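Cyanophycinase-like exopeptidase (actinobacterium SCGC AAA027-L06, PDB 6NQC) probably hydrolyses peptide bonds near the ends of its substrates, as a serine exopeptidase of the S51 family related to cyanophycinases. Local coordinates at residues A[31-35]-A[118-122]; A[96-102]-A[130-136]; A[205-209]-A[242-246]. One frame throughout, in Å; residues are numbered along the deposited sequence.

Contact 1. Residues A[31-35]-A[118-122]; sequences SGEYL and YFSGG
Tyr118, near the end of strand 116-119, meets both Glu33 and Tyr34 of the loop that follows strand 26-29. CE1 of Tyr34 lies over one face of the Tyr118 ring, off-centre toward the rim, 3.7 Å from CD1 of Tyr118. The two tyrosines slide past each other in opposite directions, an oblique pair with ring planes at 50° and centroids 5.1 Å apart. At the phenol end of the same ring, the OH of Tyr118 comes within 3.3 Å of CB of Glu33.

Ser120 follows as the strand gives way to a loop. Its CB packs 3.6 Å from OE2 of Glu33, while a water in the plane of the Tyr34 ring joins the two hydroxyls, 2.7 Å from Tyr34 OH and 2.7 Å from Ser120 OG.

At Gly121 the main chain itself makes the polar link: its N donates a hydrogen bond to OE2 of Glu33 over 2.8 Å, nearly in line with the C-O bond of the carboxylate. With chi1 at 68°, CG of Glu33 lies over one face of the Tyr34 ring; the bend at chi2 (-92°) then turns the carboxylate toward Gly121. Trp76 of helix 70-87 also packs on Glu33 and Ser120.

Gly121 touches residues of a probable nucleophile elbow, on which Ser154 would be the nucleophile, and Ser31 touches His189 and Glu219, which would complete a Ser-His-Glu triad. Two loops at the carboxyl ends of parallel strands thus meet beside the presumed active site, the usual location in the alpha/beta fold of S51 peptidases.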
# COMPACT_ATOMS: atom_id res chain seq x y z
N SER A 31 5.71 -3.23 -7.01
CA SER A 31 5.14 -2.82 -8.31
C SER A 31 4.14 -3.91 -8.69
O SER A 31 4.12 -4.99 -8.09
CB SER A 31 6.18 -2.65 -9.43
OG SER A 31 6.56 -3.90 -10.01
N GLY A 32 3.34 -3.63 -9.71
CA GLY A 32 2.57 -4.68 -10.37
C GLY A 32 1.17 -4.83 -9.88
O GLY A 32 0.60 -5.93 -10.03
N GLU A 33 0.60 -3.78 -9.27
CA GLU A 33 -0.78 -3.86 -8.81
C GLU A 33 -1.69 -4.29 -9.96
O GLU A 33 -1.46 -3.93 -11.13
CB GLU A 33 -1.25 -2.53 -8.23
CG GLU A 33 -1.40 -1.38 -9.23
CD GLU A 33 -0.15 -0.54 -9.33
OE1 GLU A 33 0.74 -0.94 -10.07
OE2 GLU A 33 -0.06 0.51 -8.64
N TYR A 34 -2.71 -5.08 -9.60
CA TYR A 34 -3.80 -5.46 -10.49
C TYR A 34 -3.34 -6.32 -11.65
O TYR A 34 -4.10 -6.51 -12.62
CB TYR A 34 -4.57 -4.24 -11.01
CG TYR A 34 -4.99 -3.25 -9.95
CD1 TYR A 34 -5.21 -3.67 -8.65
CD2 TYR A 34 -5.12 -1.90 -10.24
CE1 TYR A 34 -5.57 -2.78 -7.65
CE2 TYR A 34 -5.50 -0.98 -9.22
CZ TYR A 34 -5.73 -1.45 -7.93
OH TYR A 34 -6.10 -0.60 -6.90
N LEU A 35 -2.15 -6.88 -11.61
CA LEU A 35 -1.71 -7.68 -12.76
C LEU A 35 -1.76 -9.18 -12.48
O LEU A 35 -1.78 -9.61 -11.31
CB LEU A 35 -0.31 -7.29 -13.23
CG LEU A 35 -0.23 -5.88 -13.85
CD1 LEU A 35 1.14 -5.70 -14.51
CD2 LEU A 35 -1.36 -5.57 -14.83
N TYR A 118 -7.05 -0.97 -1.47
CA TYR A 118 -5.78 -0.97 -2.21
C TYR A 118 -5.43 0.44 -2.66
O TYR A 118 -6.23 1.08 -3.33
CB TYR A 118 -5.89 -1.90 -3.43
CG TYR A 118 -4.58 -2.45 -3.91
CD1 TYR A 118 -3.69 -1.63 -4.63
CD2 TYR A 118 -4.18 -3.75 -3.62
CE1 TYR A 118 -2.48 -2.11 -5.06
CE2 TYR A 118 -2.95 -4.23 -4.04
CZ TYR A 118 -2.11 -3.38 -4.77
OH TYR A 118 -0.88 -3.81 -5.22
N PHE A 119 -4.24 0.94 -2.26
CA PHE A 119 -3.70 2.18 -2.81
C PHE A 119 -2.82 1.84 -4.01
O PHE A 119 -1.77 1.21 -3.84
CB PHE A 119 -2.87 2.96 -1.78
CG PHE A 119 -3.65 3.47 -0.62
CD1 PHE A 119 -4.66 4.39 -0.80
CD2 PHE A 119 -3.35 3.05 0.66
CE1 PHE A 119 -5.38 4.89 0.29
CE2 PHE A 119 -4.07 3.51 1.75
CZ PHE A 119 -5.10 4.44 1.57
N SER A 120 -3.22 2.25 -5.21
CA SER A 120 -2.36 2.04 -6.37
C SER A 120 -1.32 3.16 -6.48
O SER A 120 -1.28 4.10 -5.67
CB SER A 120 -3.18 1.91 -7.65
OG SER A 120 -4.12 2.96 -7.76
N GLY A 121 -0.44 3.01 -7.47
CA GLY A 121 0.75 3.83 -7.59
C GLY A 121 0.49 5.23 -8.18
O GLY A 121 -0.61 5.56 -8.63
N GLY A 122 1.53 6.04 -8.13
CA GLY A 122 1.51 7.41 -8.56
C GLY A 122 2.51 8.24 -7.76
O GLY A 122 3.67 7.88 -7.61
O HOH W 1 -6.62 1.89 -7.72

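Contact 2. Residues A[96-102]-A[130-136]; sequences VLKREDA and TLINTPL
Arg99, Ala102 and Val96 pack against the turn between two successive helices at one edge of the alpha/beta fold, a partly buried contact with some exposed residues. The loop 96-102, which follows strand 90-93 and winds into a 3-10 turn, lies against the type II turn from Leu131 to Thr134 that links helix 124-131 to helix 135-145.

Apolar packing fills the inner side. The side chains of Val96 and Leu131 cross, CG1 of Val96 lying 3.8 Å from CD2 of Leu131, whereas the other valine methyl, CG2, reaches tip to tip toward CD2 of Leu136. CB of Ala102 sits among Leu131, Thr134 and Leu136. CG2 of Thr130 rests against the backbone between Lys98 and Arg99; its hydroxyl turns back to Tyr126 O of its own helix.

The turn is fixed by Thr134, whose OG1 donates to Leu131 O at 2.7 Å and, as the N-cap, also meets the N of Trp137. In the loop, OD2 of Asp101 accepts from the N of Leu97 and of Lys98, which ties the chain just before the 3-10 segment to a residue within it, and OD1 forms a salt bridge with Lys98 NZ.

Helix 135-145 is joined to the loop by Leu136 N, which donates to Ala102 O over 3.2 Å. Arg99 grips the outer side. Its CG is anti to the backbone N (chi1 -175°), the chain is extended from CG to NE, and CG2 of Thr134 covers one face of the guanidinium, 3.4 Å above its plane. Both terminal nitrogens donate hydrogen bonds to a single acceptor near the guanidinium plane: NH1 at 2.8 Å to Ile132 O, on a lone pair, and NH2 at 3.0 Å to Ile132 O, nearly along its C=O axis.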
# COMPACT_ATOMS: atom_id res chain seq x y z
N VAL A 96 -11.18 9.39 -5.76
CA VAL A 96 -10.79 10.45 -4.83
C VAL A 96 -9.53 11.08 -5.41
O VAL A 96 -8.44 10.53 -5.29
CB VAL A 96 -10.58 9.93 -3.42
CG1 VAL A 96 -9.97 10.99 -2.52
CG2 VAL A 96 -11.91 9.46 -2.84
N LEU A 97 -9.69 12.21 -6.09
CA LEU A 97 -8.58 12.77 -6.85
C LEU A 97 -8.00 14.03 -6.24
O LEU A 97 -6.87 14.40 -6.58
CB LEU A 97 -9.02 13.06 -8.28
CG LEU A 97 -9.75 11.93 -8.99
CD1 LEU A 97 -10.02 12.31 -10.45
CD2 LEU A 97 -8.99 10.61 -8.94
N LYS A 98 -8.74 14.69 -5.36
CA LYS A 98 -8.27 15.86 -4.64
C LYS A 98 -8.86 15.78 -3.24
O LYS A 98 -9.79 15.02 -2.98
CB LYS A 98 -8.67 17.17 -5.36
CG LYS A 98 -10.17 17.35 -5.56
CD LYS A 98 -10.50 18.52 -6.49
CE LYS A 98 -12.01 18.84 -6.46
NZ LYS A 98 -12.84 17.68 -6.92
N ARG A 99 -8.35 16.62 -2.34
CA ARG A 99 -8.62 16.46 -0.93
C ARG A 99 -10.09 16.67 -0.60
O ARG A 99 -10.63 16.01 0.29
CB ARG A 99 -7.71 17.43 -0.15
CG ARG A 99 -7.81 17.28 1.32
CD ARG A 99 -6.69 17.99 2.07
NE ARG A 99 -6.93 17.89 3.50
CZ ARG A 99 -6.37 16.99 4.30
NH1 ARG A 99 -5.51 16.11 3.81
NH2 ARG A 99 -6.68 16.97 5.59
N GLU A 100 -10.77 17.56 -1.33
CA GLU A 100 -12.20 17.74 -1.11
C GLU A 100 -12.96 16.43 -1.27
O GLU A 100 -13.92 16.17 -0.53
CB GLU A 100 -12.74 18.78 -2.09
CG GLU A 100 -11.95 20.10 -2.15
CD GLU A 100 -10.64 20.01 -2.97
OE1 GLU A 100 -10.70 20.23 -4.18
OE2 GLU A 100 -9.56 19.70 -2.40
N ASP A 101 -12.53 15.56 -2.18
CA ASP A 101 -13.24 14.30 -2.39
C ASP A 101 -13.12 13.36 -1.20
O ASP A 101 -13.92 12.45 -1.08
CB ASP A 101 -12.70 13.60 -3.65
CG ASP A 101 -12.78 14.46 -4.89
OD1 ASP A 101 -13.63 15.37 -4.92
OD2 ASP A 101 -11.95 14.25 -5.80
N ALA A 102 -12.11 13.54 -0.34
CA ALA A 102 -11.95 12.68 0.82
C ALA A 102 -12.92 13.00 1.93
O ALA A 102 -12.83 12.41 3.00
CB ALA A 102 -10.50 12.75 1.31
N THR A 130 -3.08 14.43 0.20
CA THR A 130 -4.49 14.47 -0.15
C THR A 130 -5.36 13.73 0.86
O THR A 130 -6.46 14.19 1.15
CB THR A 130 -4.72 13.92 -1.56
OG1 THR A 130 -4.09 14.78 -2.52
CG2 THR A 130 -6.16 13.88 -1.89
N LEU A 131 -4.88 12.62 1.43
CA LEU A 131 -5.70 11.84 2.35
C LEU A 131 -5.35 12.02 3.82
O LEU A 131 -6.13 11.58 4.69
CB LEU A 131 -5.63 10.35 2.03
CG LEU A 131 -6.08 9.99 0.61
CD1 LEU A 131 -6.03 8.49 0.38
CD2 LEU A 131 -7.45 10.57 0.30
N ILE A 132 -4.18 12.59 4.15
CA ILE A 132 -3.76 12.57 5.56
C ILE A 132 -4.80 13.30 6.39
O ILE A 132 -5.26 14.39 6.03
CB ILE A 132 -2.37 13.19 5.72
CG1 ILE A 132 -1.84 12.95 7.12
CG2 ILE A 132 -2.43 14.68 5.39
CD1 ILE A 132 -0.34 13.32 7.29
N ASN A 133 -5.18 12.70 7.52
CA ASN A 133 -6.09 13.33 8.47
C ASN A 133 -7.41 13.72 7.81
O ASN A 133 -7.99 14.78 8.11
CB ASN A 133 -5.46 14.56 9.12
CG ASN A 133 -4.19 14.24 9.83
OD1 ASN A 133 -3.99 13.10 10.28
ND2 ASN A 133 -3.31 15.21 9.92
N THR A 134 -7.94 12.84 6.96
CA THR A 134 -9.23 13.08 6.36
C THR A 134 -10.24 12.07 6.92
O THR A 134 -9.86 10.99 7.39
CB THR A 134 -9.23 12.94 4.84
OG1 THR A 134 -8.82 11.60 4.53
CG2 THR A 134 -8.33 13.93 4.16
N PRO A 135 -11.53 12.35 6.79
CA PRO A 135 -12.51 11.35 7.21
C PRO A 135 -12.36 10.06 6.43
O PRO A 135 -12.54 8.98 6.99
CB PRO A 135 -13.85 12.05 6.97
CG PRO A 135 -13.58 13.28 6.23
CD PRO A 135 -12.15 13.64 6.41
N LEU A 136 -12.00 10.13 5.15
CA LEU A 136 -11.83 8.91 4.36
C LEU A 136 -10.69 8.05 4.91
O LEU A 136 -10.83 6.82 5.05
CB LEU A 136 -11.56 9.28 2.90
CG LEU A 136 -11.45 8.05 1.98
CD1 LEU A 136 -12.84 7.55 1.66
CD2 LEU A 136 -10.69 8.38 0.73

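Contact 3. Residues A[205-209]-A[242-246]; sequences LLDLP and ILKGL
The carboxylate of Asp207, a flat group, is approached by the ammonium of Lys244 from one side, about 39° out of its plane, in a long salt bridge: OD1 of Asp207 lies 3.6 Å from NZ of Lys244. The loop 205-209, which follows helix 199-205, here faces strand 240-244 in the smaller mixed sheet of the fold. That strand carries a classic beta bulge, where Leu243 and Lys244 both sit opposite Leu214 of strand 213-217, and both residues of the bulge start their side chains toward the loop.

Charge is shared further along the surface. The stronger partner of Lys244 NZ is Asp211, and that of Asp207 OD1 is Arg171, so the lysine and the aspartate are links in a chain of alternating charges. Lys244 starts out straight, with CG anti to its N, and then bends at chi3 (98°) and chi4, bringing NZ within 3.7 Å of Leu206 O.

Next to this polar group is a small apolar touch. Leu206 and Leu243, both packed on Ile187 of strand 184-187, cross at about a right angle and meet at their methyl ends, CD2 of Leu206 lying 4.2 Å from CD1 of Leu243.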
# COMPACT_ATOMS: atom_id res chain seq x y z
N LEU A 205 16.60 8.94 -0.47
CA LEU A 205 15.76 7.75 -0.52
C LEU A 205 16.29 6.67 0.42
O LEU A 205 15.50 5.95 1.05
CB LEU A 205 15.71 7.23 -1.95
CG LEU A 205 14.77 6.10 -2.31
CD1 LEU A 205 13.39 6.28 -1.74
CD2 LEU A 205 14.63 6.05 -3.86
N LEU A 206 17.60 6.58 0.57
CA LEU A 206 18.19 5.51 1.38
C LEU A 206 18.38 5.86 2.84
O LEU A 206 18.78 4.99 3.62
CB LEU A 206 19.54 5.09 0.78
CG LEU A 206 19.41 4.26 -0.50
CD1 LEU A 206 20.75 4.09 -1.20
CD2 LEU A 206 18.78 2.92 -0.14
N ASP A 207 18.10 7.10 3.26
CA ASP A 207 18.52 7.48 4.62
C ASP A 207 17.76 8.73 5.05
O ASP A 207 18.18 9.85 4.72
CB ASP A 207 20.04 7.70 4.68
CG ASP A 207 20.53 8.17 6.01
OD1 ASP A 207 19.78 8.03 7.01
OD2 ASP A 207 21.66 8.69 6.03
N LEU A 208 16.68 8.52 5.80
CA LEU A 208 15.93 9.58 6.43
C LEU A 208 16.18 9.58 7.92
O LEU A 208 16.33 8.50 8.53
CB LEU A 208 14.42 9.48 6.19
CG LEU A 208 13.99 9.58 4.72
CD1 LEU A 208 12.44 9.39 4.64
CD2 LEU A 208 14.35 10.91 4.10
N PRO A 209 16.17 10.76 8.55
CA PRO A 209 16.46 10.83 10.00
C PRO A 209 15.37 10.24 10.85
O PRO A 209 15.58 10.05 12.05
CB PRO A 209 16.58 12.34 10.26
CG PRO A 209 15.69 12.97 9.21
CD PRO A 209 15.81 12.07 7.98
N ILE A 242 16.51 -6.28 3.12
CA ILE A 242 16.64 -5.61 4.41
C ILE A 242 17.84 -4.69 4.34
O ILE A 242 18.97 -5.14 4.17
CB ILE A 242 16.78 -6.63 5.54
CG1 ILE A 242 15.70 -7.70 5.42
CG2 ILE A 242 16.75 -5.94 6.90
CD1 ILE A 242 14.29 -7.13 5.16
N LEU A 243 17.61 -3.38 4.48
CA LEU A 243 18.67 -2.41 4.20
C LEU A 243 19.26 -1.76 5.44
O LEU A 243 20.47 -1.54 5.48
CB LEU A 243 18.15 -1.31 3.27
CG LEU A 243 17.59 -1.80 1.94
CD1 LEU A 243 17.03 -0.67 1.15
CD2 LEU A 243 18.65 -2.52 1.13
N LYS A 244 18.43 -1.42 6.42
CA LYS A 244 18.87 -0.66 7.59
C LYS A 244 17.96 -1.02 8.75
O LYS A 244 16.78 -1.31 8.56
CB LYS A 244 18.83 0.85 7.33
CG LYS A 244 19.32 1.66 8.49
CD LYS A 244 19.63 3.07 8.08
CE LYS A 244 18.48 3.99 8.40
NZ LYS A 244 18.16 4.85 7.26
N GLY A 245 18.54 -0.97 9.97
CA GLY A 245 17.84 -1.26 11.21
C GLY A 245 17.79 -2.73 11.58
O GLY A 245 17.39 -3.05 12.70
N LEU A 246 18.15 -3.61 10.66
CA LEU A 246 18.38 -5.03 10.86
C LEU A 246 19.51 -5.45 9.93
O LEU A 246 19.82 -4.75 8.96
CB LEU A 246 17.11 -5.83 10.57
CG LEU A 246 16.01 -5.66 11.60
CD1 LEU A 246 14.74 -6.38 11.05
CD2 LEU A 246 16.38 -6.23 12.93

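Overall arrangement
Contacts 1 and 2 alternate along the chain, in the order 31-35, 96-102, 118-122, 130-136, and contact 3 opens only after both have closed. Their centres are about 19 Å apart, yet they touch: CE1 of Phe119 packs 3.7 Å from CD1 of Leu131, strand 116-119 and helix 124-131 being successive in the chain. Both belong to the large sheet and its helices. Contact 3 lies on the separate four-stranded sheet, its centre about 23 Å from that of contact 1 and about 29 Å from that of contact 2, and it touches neither. Contact 1 thus joins two loops beside the presumed active site, while contacts 2 and 3 are structural packing away from it.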